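Local coordinates for protein vinylacetyl-CoA Delta-isomerase (Nitrosopumilus maritimus SCM1, PDB 6VJR) that probably acts as an oxygen-tolerant 4-hydroxybutyryl-CoA dehydratase with vinylacetyl-CoA delta-isomerase activity, using bound flavin-adenine dinucleotide, a [4Fe-4S] cluster and ferric iron, at residues Leu387-Arg398 with Val418-Glu429. Sequence-based numbering, arbitrary orientation.
Sequences LVVTLPSEKDFR and VENRMRILRLIE. With SO4 (sulfate ion), chain H.
Phe397 and Met422 give a clear example of a Met-aromatic contact: the sulfur SD of Met422 sits over one face of the Phe397 ring, 3.7 Å from its centroid and displaced toward the rim. The bend at the end of the methionine chain (chi3 38°) sets its CE beside Phe397 CB and CG, while Val418 CG1 and Glu419 CB approach the ring obliquely. Apolar packing continues from there. Leu391 CD1 meets Met422 CG at 4.0 Å, Leu387 lies across Leu425 at about a right angle, CD2 to CD1 3.8 Å, and Val388 CG2 lies 3.7 Å from Ile428 CG2.

One polar cluster gathers round Arg426. The bend of Arg426 at chi2 (-66°) lays one guanidinium face against Leu391 CD2. Its NH2 donates to Leu391 O at 2.9 Å from well above the carbonyl plane, and its NH1 reaches Glu429 OE1 at 2.9 Å as well as a water that donates to Leu391 O; Asp244 pairs with NE. A methionine in place of Arg426 would probably leave Leu391 O without this donor and Glu429 without one of its cationic partners; Arg236 is another.

At the far end, charges interlock: Arg398 grips Glu394 OE2 side-on through NE and NH1, Arg423 holds Glu419 OE2 the same way through NE and NH2, and a weak salt bridge of 3.4 Å from Arg398 NH2 to Glu419 OE1 joins the pairs. Ser393, at the N-cap of helix 394-397, accepts from Asp396 N through OG.

Together these contacts pack the turn and short helix of 387-398 onto helix 418-432 in the helical C-terminal part of an HpaB-family flavoprotein, next to the FAD pocket lined by Val389.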
ATOM      1  N   LEU A 387       6.094   7.254 -24.384  1.00 15.14           N
ATOM      2  CA  LEU A 387       7.329   7.595 -25.089  1.00 15.76           C
ATOM      3  C   LEU A 387       8.553   7.401 -24.195  1.00 16.10           C
ATOM      4  O   LEU A 387       9.647   7.257 -24.695  1.00 19.11           O
ATOM      5  CB  LEU A 387       7.184   9.034 -25.581  1.00 17.91           C
ATOM      6  CG  LEU A 387       7.881   9.458 -26.856  1.00 20.75           C
ATOM      7  CD1 LEU A 387       7.639   8.534 -28.022  1.00 18.00           C
ATOM      8  CD2 LEU A 387       7.484  10.890 -27.118  1.00 19.81           C
ATOM      9  N   VAL A 388       8.370   7.322 -22.877  1.00 16.00           N
ATOM     10  CA  VAL A 388       9.468   7.049 -21.964  1.00 15.95           C
ATOM     11  C   VAL A 388      10.163   5.730 -22.314  1.00 17.05           C
ATOM     12  O   VAL A 388      11.359   5.599 -22.069  1.00 20.38           O
ATOM     13  CB  VAL A 388       9.014   7.208 -20.493  1.00 16.31           C
ATOM     14  CG1 VAL A 388       8.181   6.036 -20.011  1.00 15.84           C
ATOM     15  CG2 VAL A 388      10.183   7.460 -19.550  1.00 19.61           C
ATOM     16  N   VAL A 389       9.432   4.757 -22.917  1.00 14.34           N
ATOM     17  CA  VAL A 389      10.020   3.509 -23.334  1.00 15.83           C
ATOM     18  C   VAL A 389       9.983   3.269 -24.841  1.00 17.62           C
ATOM     19  O   VAL A 389      10.548   2.278 -25.256  1.00 25.39           O
ATOM     20  CB  VAL A 389       9.426   2.311 -22.575  1.00 15.35           C
ATOM     21  CG1 VAL A 389       9.803   2.354 -21.095  1.00 16.43           C
ATOM     22  CG2 VAL A 389       7.915   2.148 -22.785  1.00 16.08           C
ATOM     23  N   THR A 390       9.317   4.091 -25.634  1.00 15.27           N
ATOM     24  CA  THR A 390       9.276   3.826 -27.052  1.00 14.24           C
ATOM     25  C   THR A 390      10.006   4.876 -27.888  1.00 13.60           C
ATOM     26  O   THR A 390       9.972   4.830 -29.111  1.00 15.92           O
ATOM     27  CB  THR A 390       7.836   3.707 -27.556  1.00 14.30           C
ATOM     28  OG1 THR A 390       7.212   4.991 -27.597  1.00 15.84           O
ATOM     29  CG2 THR A 390       6.962   2.739 -26.779  1.00 15.08           C
ATOM     30  N   LEU A 391      10.690   5.816 -27.251  1.00 14.64           N
ATOM     31  CA  LEU A 391      11.327   6.887 -27.996  1.00 14.93           C
ATOM     32  C   LEU A 391      12.431   6.367 -28.932  1.00 13.09           C
ATOM     33  O   LEU A 391      13.298   5.571 -28.526  1.00 13.90           O
ATOM     34  CB  LEU A 391      11.985   7.763 -26.939  1.00 15.86           C
ATOM     35  CG  LEU A 391      12.513   9.103 -27.437  1.00 16.39           C
ATOM     36  CD1 LEU A 391      11.387  10.012 -27.938  1.00 16.87           C
ATOM     37  CD2 LEU A 391      13.262   9.756 -26.313  1.00 17.98           C
ATOM     38  N   PRO A 392      12.468   6.803 -30.202  1.00 13.91           N
ATOM     39  CA  PRO A 392      13.585   6.460 -31.092  1.00 14.32           C
ATOM     40  C   PRO A 392      14.927   7.047 -30.623  1.00 12.94           C
ATOM     41  O   PRO A 392      14.963   7.981 -29.797  1.00 15.22           O
ATOM     42  CB  PRO A 392      13.165   7.018 -32.426  1.00 16.01           C
ATOM     43  CG  PRO A 392      11.631   7.035 -32.347  1.00 17.68           C
ATOM     44  CD  PRO A 392      11.360   7.455 -30.913  1.00 16.64           C
ATOM     45  N   SER A 393      16.008   6.458 -31.131  1.00 13.29           N
ATOM     46  CA  SER A 393      17.363   6.850 -30.774  1.00 13.13           C
ATOM     47  C   SER A 393      17.703   8.266 -31.240  1.00 13.28           C
ATOM     48  O   SER A 393      17.121   8.811 -32.177  1.00 14.29           O
ATOM     49  CB  SER A 393      18.366   5.881 -31.387  1.00 14.25           C
ATOM     50  OG  SER A 393      18.581   6.125 -32.780  1.00 16.07           O
ATOM     51  N   GLU A 394      18.708   8.846 -30.579  1.00 14.59           N
ATOM     52  CA  GLU A 394      19.268  10.113 -31.028  1.00 15.54           C
ATOM     53  C   GLU A 394      19.812  10.032 -32.452  1.00 14.53           C
ATOM     54  O   GLU A 394      19.690  10.983 -33.209  1.00 16.45           O
ATOM     55  CB  GLU A 394      20.370  10.576 -30.078  1.00 15.82           C
ATOM     56  CG  GLU A 394      20.933  11.927 -30.487  1.00 17.07           C
ATOM     57  CD  GLU A 394      21.993  12.519 -29.592  1.00 18.08           C
ATOM     58  OE1 GLU A 394      22.355  11.896 -28.584  1.00 18.57           O
ATOM     59  OE2 GLU A 394      22.417  13.660 -29.910  1.00 20.86           O
ATOM     60  N   LYS A 395      20.396   8.905 -32.838  1.00 14.48           N
ATOM     61  CA  LYS A 395      20.861   8.725 -34.217  1.00 14.88           C
ATOM     62  C   LYS A 395      19.718   8.888 -35.221  1.00 16.03           C
ATOM     63  O   LYS A 395      19.923   9.463 -36.292  1.00 16.46           O
ATOM     64  CB  LYS A 395      21.533   7.366 -34.373  1.00 16.95           C
ATOM     65  CG  LYS A 395      22.901   7.319 -33.722  1.00 19.97           C
ATOM     66  CD  LYS A 395      23.586   5.977 -33.891  1.00 22.31           C
ATOM     67  CE  LYS A 395      25.054   6.013 -33.616  1.00 27.11           C
ATOM     68  NZ  LYS A 395      25.319   6.393 -32.241  1.00 29.86           N
ATOM     69  N   ASP A 396      18.508   8.415 -34.866  1.00 15.08           N
ATOM     70  CA  ASP A 396      17.334   8.678 -35.689  1.00 15.78           C
ATOM     71  C   ASP A 396      16.924  10.148 -35.656  1.00 15.69           C
ATOM     72  O   ASP A 396      16.587  10.708 -36.691  1.00 17.30           O
ATOM     73  CB  ASP A 396      16.260   7.662 -35.330  1.00 15.59           C
ATOM     74  CG  ASP A 396      16.721   6.246 -35.630  1.00 16.79           C
ATOM     75  OD1 ASP A 396      16.987   5.971 -36.817  1.00 16.65           O
ATOM     76  OD2 ASP A 396      16.873   5.455 -34.687  1.00 17.50           O
ATOM     77  N   PHE A 397      16.939  10.782 -34.485  1.00 15.36           N
ATOM     78  CA  PHE A 397      16.615  12.201 -34.366  1.00 16.35           C
ATOM     79  C   PHE A 397      17.533  13.097 -35.222  1.00 16.68           C
ATOM     80  O   PHE A 397      17.107  14.146 -35.709  1.00 17.94           O
ATOM     81  CB  PHE A 397      16.718  12.590 -32.885  1.00 17.13           C
ATOM     82  CG  PHE A 397      16.261  14.003 -32.613  1.00 19.45           C
ATOM     83  CD1 PHE A 397      14.948  14.349 -32.858  1.00 22.46           C
ATOM     84  CD2 PHE A 397      17.123  14.957 -32.099  1.00 22.76           C
ATOM     85  CE1 PHE A 397      14.513  15.645 -32.614  1.00 24.02           C
ATOM     86  CE2 PHE A 397      16.686  16.268 -31.905  1.00 23.84           C
ATOM     87  CZ  PHE A 397      15.383  16.594 -32.123  1.00 24.86           C
ATOM     88  N   ARG A 398      18.793  12.687 -35.401  1.00 17.39           N
ATOM     89  CA  ARG A 398      19.794  13.474 -36.121  1.00 18.06           C
ATOM     90  C   ARG A 398      19.841  13.089 -37.603  1.00 17.76           C
ATOM     91  O   ARG A 398      20.533  13.737 -38.396  1.00 20.86           O
ATOM     92  CB  ARG A 398      21.190  13.301 -35.526  1.00 19.58           C
ATOM     93  CG  ARG A 398      21.302  13.681 -34.078  1.00 23.86           C
ATOM     94  CD  ARG A 398      21.020  15.080 -33.769  1.00 26.43           C
ATOM     95  NE  ARG A 398      21.437  15.260 -32.368  1.00 25.40           N
ATOM     96  CZ  ARG A 398      21.097  16.326 -31.662  1.00 30.42           C
ATOM     97  NH1 ARG A 398      21.481  16.440 -30.399  1.00 29.83           N
ATOM     98  NH2 ARG A 398      20.394  17.284 -32.245  1.00 33.10           N
ATOM     99  N   VAL A 418      11.435  19.955 -29.265  1.00 18.41           N
ATOM    100  CA  VAL A 418      11.313  18.505 -29.230  1.00 18.27           C
ATOM    101  C   VAL A 418      12.563  17.868 -28.624  1.00 16.87           C
ATOM    102  O   VAL A 418      12.456  16.912 -27.868  1.00 15.82           O
ATOM    103  CB  VAL A 418      10.951  17.918 -30.610  1.00 19.72           C
ATOM    104  CG1 VAL A 418      11.097  16.405 -30.666  1.00 21.33           C
ATOM    105  CG2 VAL A 418       9.540  18.324 -30.986  1.00 23.07           C
ATOM    106  N   GLU A 419      13.752  18.437 -28.883  1.00 16.37           N
ATOM    107  CA  GLU A 419      14.944  17.874 -28.301  1.00 15.83           C
ATOM    108  C   GLU A 419      14.867  17.905 -26.760  1.00 15.67           C
ATOM    109  O   GLU A 419      15.338  17.001 -26.076  1.00 15.03           O
ATOM    110  CB  GLU A 419      16.175  18.632 -28.771  1.00 18.15           C
ATOM    111  CG  GLU A 419      17.447  17.969 -28.276  1.00 19.02           C
ATOM    112  CD  GLU A 419      18.746  18.544 -28.801  1.00 21.83           C
ATOM    113  OE1 GLU A 419      18.759  19.089 -29.925  1.00 25.15           O
ATOM    114  OE2 GLU A 419      19.752  18.491 -28.041  1.00 26.57           O
ATOM    115  N   ASN A 420      14.304  18.984 -26.198  1.00 15.77           N
ATOM    116  CA  ASN A 420      14.171  19.055 -24.749  1.00 14.76           C
ATOM    117  C   ASN A 420      13.193  18.002 -24.214  1.00 13.23           C
ATOM    118  O   ASN A 420      13.441  17.397 -23.155  1.00 14.29           O
ATOM    119  CB  ASN A 420      13.760  20.439 -24.271  1.00 15.37           C
ATOM    120  CG  ASN A 420      14.820  21.489 -24.502  1.00 17.87           C
ATOM    121  OD1 ASN A 420      16.013  21.193 -24.607  1.00 19.90           O
ATOM    122  ND2 ASN A 420      14.396  22.733 -24.469  1.00 20.82           N
ATOM    123  N   ARG A 421      12.072  17.757 -24.936  1.00 13.46           N
ATOM    124  CA  ARG A 421      11.149  16.716 -24.532  1.00 14.20           C
ATOM    125  C   ARG A 421      11.815  15.343 -24.569  1.00 14.52           C
ATOM    126  O   ARG A 421      11.656  14.556 -23.645  1.00 14.54           O
ATOM    127  CB  ARG A 421       9.906  16.831 -25.385  1.00 14.64           C
ATOM    128  CG  ARG A 421       8.771  15.907 -24.999  1.00 14.65           C
ATOM    129  CD  ARG A 421       7.466  16.319 -25.680  1.00 15.76           C
ATOM    130  NE  ARG A 421       6.358  15.429 -25.314  1.00 15.79           N
ATOM    131  CZ  ARG A 421       5.831  14.437 -26.038  1.00 16.73           C
ATOM    132  NH1 ARG A 421       6.254  14.220 -27.273  1.00 16.99           N
ATOM    133  NH2 ARG A 421       4.949  13.624 -25.466  1.00 16.83           N
ATOM    134  N   MET A 422      12.580  15.073 -25.618  1.00 13.91           N
ATOM    135  CA  MET A 422      13.363  13.848 -25.688  1.00 14.43           C
ATOM    136  C   MET A 422      14.336  13.725 -24.518  1.00 13.15           C
ATOM    137  O   MET A 422      14.452  12.659 -23.913  1.00 14.33           O
ATOM    138  CB  MET A 422      14.101  13.705 -27.016  1.00 16.25           C
ATOM    139  CG  MET A 422      13.164  13.633 -28.166  1.00 19.22           C
ATOM    140  SD  MET A 422      13.929  13.429 -29.786  1.00 27.41           S
ATOM    141  CE  MET A 422      15.236  12.304 -29.280  1.00 31.89           C
ATOM    142  N   ARG A 423      15.073  14.788 -24.225  1.00 13.36           N
ATOM    143  CA  ARG A 423      16.064  14.716 -23.170  1.00 13.41           C
ATOM    144  C   ARG A 423      15.421  14.387 -21.816  1.00 12.47           C
ATOM    145  O   ARG A 423      15.960  13.603 -21.042  1.00 14.11           O
ATOM    146  CB  ARG A 423      16.830  16.045 -23.075  1.00 13.61           C
ATOM    147  CG  ARG A 423      17.880  16.210 -24.152  1.00 14.59           C
ATOM    148  CD  ARG A 423      18.457  17.620 -24.158  1.00 16.24           C
ATOM    149  NE  ARG A 423      19.556  17.808 -25.092  1.00 18.20           N
ATOM    150  CZ  ARG A 423      20.764  17.302 -24.951  1.00 18.35           C
ATOM    151  NH1 ARG A 423      21.152  16.776 -23.807  1.00 16.78           N
ATOM    152  NH2 ARG A 423      21.632  17.444 -25.935  1.00 21.32           N
ATOM    153  N   ILE A 424      14.280  15.019 -21.512  1.00 12.74           N
ATOM    154  CA  ILE A 424      13.685  14.807 -20.199  1.00 12.79           C
ATOM    155  C   ILE A 424      13.123  13.374 -20.116  1.00 12.20           C
ATOM    156  O   ILE A 424      13.244  12.716 -19.090  1.00 12.50           O
ATOM    157  CB  ILE A 424      12.670  15.888 -19.791  1.00 13.54           C
ATOM    158  CG1 ILE A 424      12.571  15.928 -18.265  1.00 14.72           C
ATOM    159  CG2 ILE A 424      11.317  15.699 -20.465  1.00 13.39           C
ATOM    160  CD1 ILE A 424      13.765  16.596 -17.610  1.00 14.10           C
ATOM    161  N   LEU A 425      12.540  12.859 -21.198  1.00 12.08           N
ATOM    162  CA  LEU A 425      12.092  11.473 -21.226  1.00 11.82           C
ATOM    163  C   LEU A 425      13.240  10.490 -20.988  1.00 11.87           C
ATOM    164  O   LEU A 425      13.099   9.537 -20.209  1.00 13.14           O
ATOM    165  CB  LEU A 425      11.349  11.165 -22.525  1.00 12.67           C
ATOM    166  CG  LEU A 425       9.985  11.846 -22.704  1.00 14.42           C
ATOM    167  CD1 LEU A 425       9.574  11.849 -24.141  1.00 14.68           C
ATOM    168  CD2 LEU A 425       8.951  11.119 -21.872  1.00 14.41           C
ATOM    169  N   ARG A 426      14.378  10.742 -21.638  1.00 12.51           N
ATOM    170  CA  ARG A 426      15.572   9.905 -21.427  1.00 12.19           C
ATOM    171  C   ARG A 426      16.039   9.961 -19.969  1.00 11.91           C
ATOM    172  O   ARG A 426      16.506   8.973 -19.434  1.00 12.40           O
ATOM    173  CB  ARG A 426      16.704  10.263 -22.395  1.00 12.86           C
ATOM    174  CG  ARG A 426      16.375   9.805 -23.818  1.00 12.88           C
ATOM    175  CD  ARG A 426      16.319   8.297 -23.918  1.00 13.13           C
ATOM    176  NE  ARG A 426      16.345   7.905 -25.321  1.00 13.48           N
ATOM    177  CZ  ARG A 426      15.595   6.905 -25.846  1.00 14.38           C
ATOM    178  NH1 ARG A 426      15.043   6.030 -25.038  1.00 16.72           N
ATOM    179  NH2 ARG A 426      15.510   6.771 -27.161  1.00 16.24           N
ATOM    180  N   LEU A 427      15.976  11.143 -19.328  1.00 11.68           N
ATOM    181  CA  LEU A 427      16.329  11.246 -17.925  1.00 12.91           C
ATOM    182  C   LEU A 427      15.454  10.323 -17.067  1.00 12.28           C
ATOM    183  O   LEU A 427      15.964   9.580 -16.194  1.00 12.49           O
ATOM    184  CB  LEU A 427      16.388  12.679 -17.426  1.00 13.17           C
ATOM    185  CG  LEU A 427      16.816  12.836 -15.971  1.00 13.65           C
ATOM    186  CD1 LEU A 427      18.224  12.333 -15.714  1.00 14.74           C
ATOM    187  CD2 LEU A 427      16.670  14.280 -15.555  1.00 14.25           C
ATOM    188  N   ILE A 428      14.140  10.367 -17.309  1.00 11.39           N
ATOM    189  CA  ILE A 428      13.207   9.504 -16.572  1.00 12.03           C
ATOM    190  C   ILE A 428      13.523   8.030 -16.825  1.00 11.30           C
ATOM    191  O   ILE A 428      13.585   7.247 -15.878  1.00 11.91           O
ATOM    192  CB  ILE A 428      11.744   9.866 -16.873  1.00 13.13           C
ATOM    193  CG1 ILE A 428      11.447  11.288 -16.429  1.00 13.73           C
ATOM    194  CG2 ILE A 428      10.819   8.885 -16.164  1.00 12.99           C
ATOM    195  CD1 ILE A 428      10.098  11.831 -16.886  1.00 15.10           C
ATOM    196  N   GLU A 429      13.751   7.653 -18.084  1.00 12.04           N
ATOM    197  CA  GLU A 429      14.136   6.281 -18.404  1.00 11.63           C
ATOM    198  C   GLU A 429      15.406   5.865 -17.650  1.00 11.91           C
ATOM    199  O   GLU A 429      15.497   4.796 -17.064  1.00 13.73           O
ATOM    200  CB  GLU A 429      14.305   6.141 -19.917  1.00 13.19           C
ATOM    201  CG  GLU A 429      14.564   4.717 -20.383  1.00 15.91           C
ATOM    202  CD  GLU A 429      15.184   4.561 -21.789  1.00 17.22           C
ATOM    203  OE1 GLU A 429      15.764   5.556 -22.306  1.00 19.24           O
ATOM    204  OE2 GLU A 429      15.095   3.459 -22.394  1.00 21.22           O
TER
HETATM  205  S   SO4 H 604      24.663   2.234 -32.197  1.00 88.48           S
HETATM  206  O1  SO4 H 604      23.513   2.357 -31.346  1.00 79.59           O
HETATM  207  O2  SO4 H 604      25.417   1.068 -31.804  1.00 78.84           O
HETATM  208  O3  SO4 H 604      25.486   3.408 -32.049  1.00 91.83           O
HETATM  209  O4  SO4 H 604      24.249   2.110 -33.578  1.00 86.84           O
HETATM  210  O   HOH W   1      12.837   4.276 -25.573  1.00 23.12           O